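Local coordinates for hemolysin-related protein (Vibrio cholerae serotype O1, PDB 5V6F) that binds mannotriose through its second beta-prism lectin domain, the part present here, probably to target mammalian glycans, at residues T12-N23 / R118-G127. Residues are numbered along the deposited sequence; the frame is centred on the assembly and turned at random.
Sequences TQQSQRVVTADN and RIKQINVWTG
S15 and V124 pair near the middle of two antiparallel strands, 13-18 and 121-126, where S15 N reaches V124 O at 2.7 Å in an almost straight bond (178°). Similar bonds join R17 to I122; at the strand end Q13 N to T126 O is weak, but the return bond from T126 N to Q13 O is sound. Alternation of side chains gives the sheet two unlike faces. On one, I122 and V124 are buried, and S15, R17, V124 and T126 touch V44 of the neighbouring sheet; R17 bends away to give its NE to N42.

On the opposite face Q14, Q16 and V18 form the exposed side, and the two glutamines lie against the buried W125 and N123. Q14, with CG anti to the backbone N (chi1 -176°), runs extended alongside W125; its aliphatic CG sits over the five-membered ring, 4.0 Å from the centroid, a CH-pi contact, and the chain carries its amide beyond. Q121 NE2 donates to N123 OD1 (2.8 Å); N123 ND2 in turn is hydrogen-bonded to Q135 OE1. Q16 lies beside N123 with nearly parallel amide planes.

Past the strands, V19 is buried: its CG2 lies 4.2 Å from I122 CG1 and also meets I119. R118, extended from CG to NE, reaches the turn 20-23 and grips N23 OD1 side-on, through NE at 2.8 Å and NH2 at 3.0 Å. One water links V19 O, R118 NH1 and K120 O.

Strand 13-18 is an edge of one of the prism's three sheets. Backbone bonds and the burial of I122, V124 and V19 hold it, two N-H groups on one carbonyl oxygen clasp the loop end, and the exposed amides of Q14 and Q16 can probably exchange partners with water at little cost.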
loop_
_atom_site.group_PDB
_atom_site.type_symbol
_atom_site.label_atom_id
_atom_site.label_comp_id
_atom_site.label_asym_id
_atom_site.label_seq_id
_atom_site.Cartn_x
_atom_site.Cartn_y
_atom_site.Cartn_z
ATOM N N THR A 12 -8.615 -4.799 10.825
ATOM C CA THR A 12 -7.476 -5.360 11.538
ATOM C C THR A 12 -6.690 -4.239 12.222
ATOM O O THR A 12 -7.165 -3.107 12.338
ATOM C CB THR A 12 -6.618 -6.178 10.578
ATOM O OG1 THR A 12 -6.306 -5.386 9.426
ATOM C CG2 THR A 12 -7.363 -7.438 10.157
ATOM N N GLN A 13 -5.477 -4.543 12.680
ATOM C CA GLN A 13 -4.754 -3.655 13.583
ATOM C C GLN A 13 -4.081 -2.509 12.838
ATOM O O GLN A 13 -3.460 -2.706 11.791
ATOM C CB GLN A 13 -3.705 -4.439 14.367
ATOM C CG GLN A 13 -4.298 -5.436 15.346
ATOM C CD GLN A 13 -4.520 -6.798 14.721
ATOM O OE1 GLN A 13 -3.646 -7.330 14.035
ATOM N NE2 GLN A 13 -5.694 -7.370 14.954
ATOM N N GLN A 14 -4.179 -1.310 13.409
ATOM C CA GLN A 14 -3.650 -0.106 12.782
ATOM C C GLN A 14 -2.236 0.196 13.267
ATOM O O GLN A 14 -1.986 0.290 14.474
ATOM C CB GLN A 14 -4.557 1.087 13.073
ATOM C CG GLN A 14 -4.109 2.360 12.368
ATOM C CD GLN A 14 -4.971 3.562 12.684
ATOM O OE1 GLN A 14 -6.069 3.436 13.222
ATOM N NE2 GLN A 14 -4.472 4.741 12.343
ATOM N N SER A 15 -1.320 0.370 12.318
ATOM C CA SER A 15 0.008 0.891 12.587
ATOM C C SER A 15 0.171 2.228 11.875
ATOM O O SER A 15 -0.535 2.533 10.910
ATOM C CB SER A 15 1.105 -0.079 12.131
ATOM O OG SER A 15 1.082 -1.280 12.889
ATOM N N GLN A 16 1.108 3.033 12.368
ATOM C CA GLN A 16 1.327 4.376 11.846
ATOM C C GLN A 16 2.806 4.531 11.529
ATOM O O GLN A 16 3.657 4.309 12.396
ATOM C CB GLN A 16 0.837 5.433 12.848
ATOM C CG GLN A 16 -0.610 5.147 13.296
ATOM C CD GLN A 16 -1.309 6.313 13.979
ATOM O OE1 GLN A 16 -2.467 6.628 13.666
ATOM N NE2 GLN A 16 -0.629 6.938 14.927
ATOM N N ARG A 17 3.115 4.879 10.282
ATOM C CA ARG A 17 4.497 4.969 9.817
ATOM C C ARG A 17 4.762 6.374 9.294
ATOM O O ARG A 17 4.173 6.797 8.292
ATOM C CB ARG A 17 4.782 3.912 8.753
ATOM C CG ARG A 17 4.829 2.484 9.313
ATOM C CD ARG A 17 5.969 2.314 10.326
ATOM N NE ARG A 17 6.010 0.987 10.940
ATOM C CZ ARG A 17 5.469 0.673 12.114
ATOM N NH1 ARG A 17 4.818 1.578 12.832
ATOM N NH2 ARG A 17 5.575 -0.566 12.574
ATOM N N VAL A 18 5.645 7.086 9.978
ATOM C CA VAL A 18 5.971 8.463 9.637
ATOM C C VAL A 18 6.908 8.473 8.442
ATOM O O VAL A 18 7.866 7.691 8.370
ATOM C CB VAL A 18 6.589 9.179 10.854
ATOM C CG1 VAL A 18 7.106 10.556 10.478
ATOM C CG2 VAL A 18 5.566 9.283 11.976
ATOM N N VAL A 19 6.628 9.361 7.494
ATOM C CA VAL A 19 7.472 9.524 6.318
ATOM C C VAL A 19 8.680 10.371 6.692
ATOM O O VAL A 19 8.540 11.467 7.255
ATOM C CB VAL A 19 6.681 10.159 5.166
ATOM C CG1 VAL A 19 7.554 10.277 3.939
ATOM C CG2 VAL A 19 5.432 9.341 4.863
ATOM N N THR A 20 9.869 9.876 6.371
ATOM C CA THR A 20 11.093 10.597 6.682
ATOM C C THR A 20 11.352 11.681 5.642
ATOM O O THR A 20 10.649 11.804 4.636
ATOM C CB THR A 20 12.288 9.648 6.729
ATOM O OG1 THR A 20 12.592 9.212 5.395
ATOM C CG2 THR A 20 12.000 8.446 7.625
ATOM N N ALA A 21 12.412 12.459 5.870
ATOM C CA ALA A 21 12.820 13.466 4.898
ATOM C C ALA A 21 13.116 12.864 3.530
ATOM O O ALA A 21 13.128 13.596 2.533
ATOM C CB ALA A 21 14.052 14.218 5.408
ATOM N N ASP A 22 13.362 11.554 3.453
ATOM C CA ASP A 22 13.618 10.915 2.169
ATOM C C ASP A 22 12.348 10.677 1.357
ATOM O O ASP A 22 12.449 10.361 0.167
ATOM C CB ASP A 22 14.352 9.588 2.377
ATOM C CG ASP A 22 15.770 9.781 2.893
ATOM O OD1 ASP A 22 16.416 10.777 2.511
ATOM O OD2 ASP A 22 16.233 8.935 3.683
ATOM N N ASN A 23 11.165 10.818 1.958
ATOM C CA ASN A 23 9.897 10.798 1.218
ATOM C C ASN A 23 9.697 9.482 0.464
ATOM O O ASN A 23 9.324 9.474 -0.713
ATOM C CB ASN A 23 9.818 11.977 0.243
ATOM C CG ASN A 23 9.633 13.307 0.936
ATOM O OD1 ASN A 23 8.819 13.440 1.846
ATOM N ND2 ASN A 23 10.383 14.308 0.494
ATOM N N ARG A 118 2.103 17.513 1.277
ATOM C CA ARG A 118 3.097 16.484 1.553
ATOM C C ARG A 118 2.485 15.384 2.410
ATOM O O ARG A 118 1.886 15.653 3.457
ATOM C CB ARG A 118 4.333 17.053 2.251
ATOM C CG ARG A 118 5.301 15.950 2.678
ATOM C CD ARG A 118 6.677 16.436 3.110
ATOM N NE ARG A 118 7.545 15.303 3.426
ATOM C CZ ARG A 118 7.550 14.640 4.584
ATOM N NH1 ARG A 118 6.743 14.993 5.575
ATOM N NH2 ARG A 118 8.367 13.608 4.757
ATOM N N ILE A 119 2.654 14.142 1.967
ATOM C CA ILE A 119 2.264 12.982 2.760
ATOM C C ILE A 119 3.247 12.867 3.920
ATOM O O ILE A 119 4.439 12.622 3.709
ATOM C CB ILE A 119 2.252 11.707 1.912
ATOM C CG1 ILE A 119 1.300 11.852 0.722
ATOM C CG2 ILE A 119 1.852 10.513 2.766
ATOM C CD1 ILE A 119 1.506 10.796 -0.352
ATOM N N LYS A 120 2.762 13.045 5.150
ATOM C CA LYS A 120 3.638 13.003 6.313
ATOM C C LYS A 120 3.599 11.671 7.043
ATOM O O LYS A 120 4.523 11.371 7.806
ATOM C CB LYS A 120 3.282 14.130 7.294
ATOM C CG LYS A 120 2.011 13.912 8.105
ATOM C CD LYS A 120 1.672 15.152 8.920
ATOM C CE LYS A 120 0.491 14.916 9.854
ATOM N NZ LYS A 120 -0.016 16.189 10.444
ATOM N N GLN A 121 2.575 10.858 6.806
ATOM C CA GLN A 121 2.401 9.615 7.538
ATOM C C GLN A 121 1.539 8.685 6.702
ATOM O O GLN A 121 0.662 9.132 5.957
ATOM C CB GLN A 121 1.773 9.884 8.913
ATOM C CG GLN A 121 1.469 8.658 9.759
ATOM C CD GLN A 121 0.973 9.029 11.143
ATOM O OE1 GLN A 121 1.702 9.626 11.938
ATOM N NE2 GLN A 121 -0.275 8.686 11.437
ATOM N N ILE A 122 1.822 7.391 6.808
ATOM C CA ILE A 122 1.000 6.348 6.212
ATOM C C ILE A 122 0.450 5.513 7.355
ATOM O O ILE A 122 1.218 4.971 8.162
ATOM C CB ILE A 122 1.785 5.467 5.228
ATOM C CG1 ILE A 122 2.537 6.325 4.204
ATOM C CG2 ILE A 122 0.831 4.494 4.523
ATOM C CD1 ILE A 122 3.435 5.524 3.266
ATOM N N ASN A 123 -0.870 5.429 7.441
ATOM C CA ASN A 123 -1.507 4.479 8.334
ATOM C C ASN A 123 -1.696 3.179 7.571
ATOM O O ASN A 123 -2.066 3.191 6.396
ATOM C CB ASN A 123 -2.848 5.013 8.841
ATOM C CG ASN A 123 -2.699 6.299 9.632
ATOM O OD1 ASN A 123 -1.720 6.486 10.353
ATOM N ND2 ASN A 123 -3.669 7.192 9.498
ATOM N N VAL A 124 -1.396 2.061 8.230
ATOM C CA VAL A 124 -1.443 0.743 7.609
ATOM C C VAL A 124 -2.199 -0.198 8.532
ATOM O O VAL A 124 -1.903 -0.266 9.730
ATOM C CB VAL A 124 -0.034 0.185 7.329
ATOM C CG1 VAL A 124 -0.128 -1.133 6.569
ATOM C CG2 VAL A 124 0.807 1.201 6.561
ATOM N N TRP A 125 -3.159 -0.929 7.975
ATOM C CA TRP A 125 -3.932 -1.915 8.717
ATOM C C TRP A 125 -3.501 -3.307 8.275
ATOM O O TRP A 125 -3.524 -3.617 7.078
ATOM C CB TRP A 125 -5.432 -1.715 8.493
ATOM C CG TRP A 125 -5.989 -0.510 9.187
ATOM C CD1 TRP A 125 -6.665 -0.490 10.374
ATOM C CD2 TRP A 125 -5.917 0.855 8.743
ATOM N NE1 TRP A 125 -7.022 0.798 10.692
ATOM C CE2 TRP A 125 -6.575 1.642 9.709
ATOM C CE3 TRP A 125 -5.361 1.483 7.624
ATOM C CZ2 TRP A 125 -6.690 3.027 9.592
ATOM C CZ3 TRP A 125 -5.480 2.859 7.507
ATOM C CH2 TRP A 125 -6.138 3.615 8.486
ATOM N N THR A 126 -3.091 -4.132 9.237
ATOM C CA THR A 126 -2.705 -5.508 8.962
ATOM C C THR A 126 -3.108 -6.383 10.137
ATOM O O THR A 126 -3.068 -5.945 11.292
ATOM C CB THR A 126 -1.200 -5.658 8.706
ATOM O OG1 THR A 126 -0.904 -7.023 8.377
ATOM C CG2 THR A 126 -0.376 -5.249 9.929
ATOM N N GLY A 127 -3.504 -7.612 9.828
ATOM C CA GLY A 127 -3.713 -8.650 10.813
ATOM C C GLY A 127 -2.577 -9.648 10.924
ATOM O O GLY A 127 -2.749 -10.691 11.565
HETATM O O HOH W 1 6.581 13.330 8.002
HETATM O O HOH W 2 6.144 12.591 1.565
#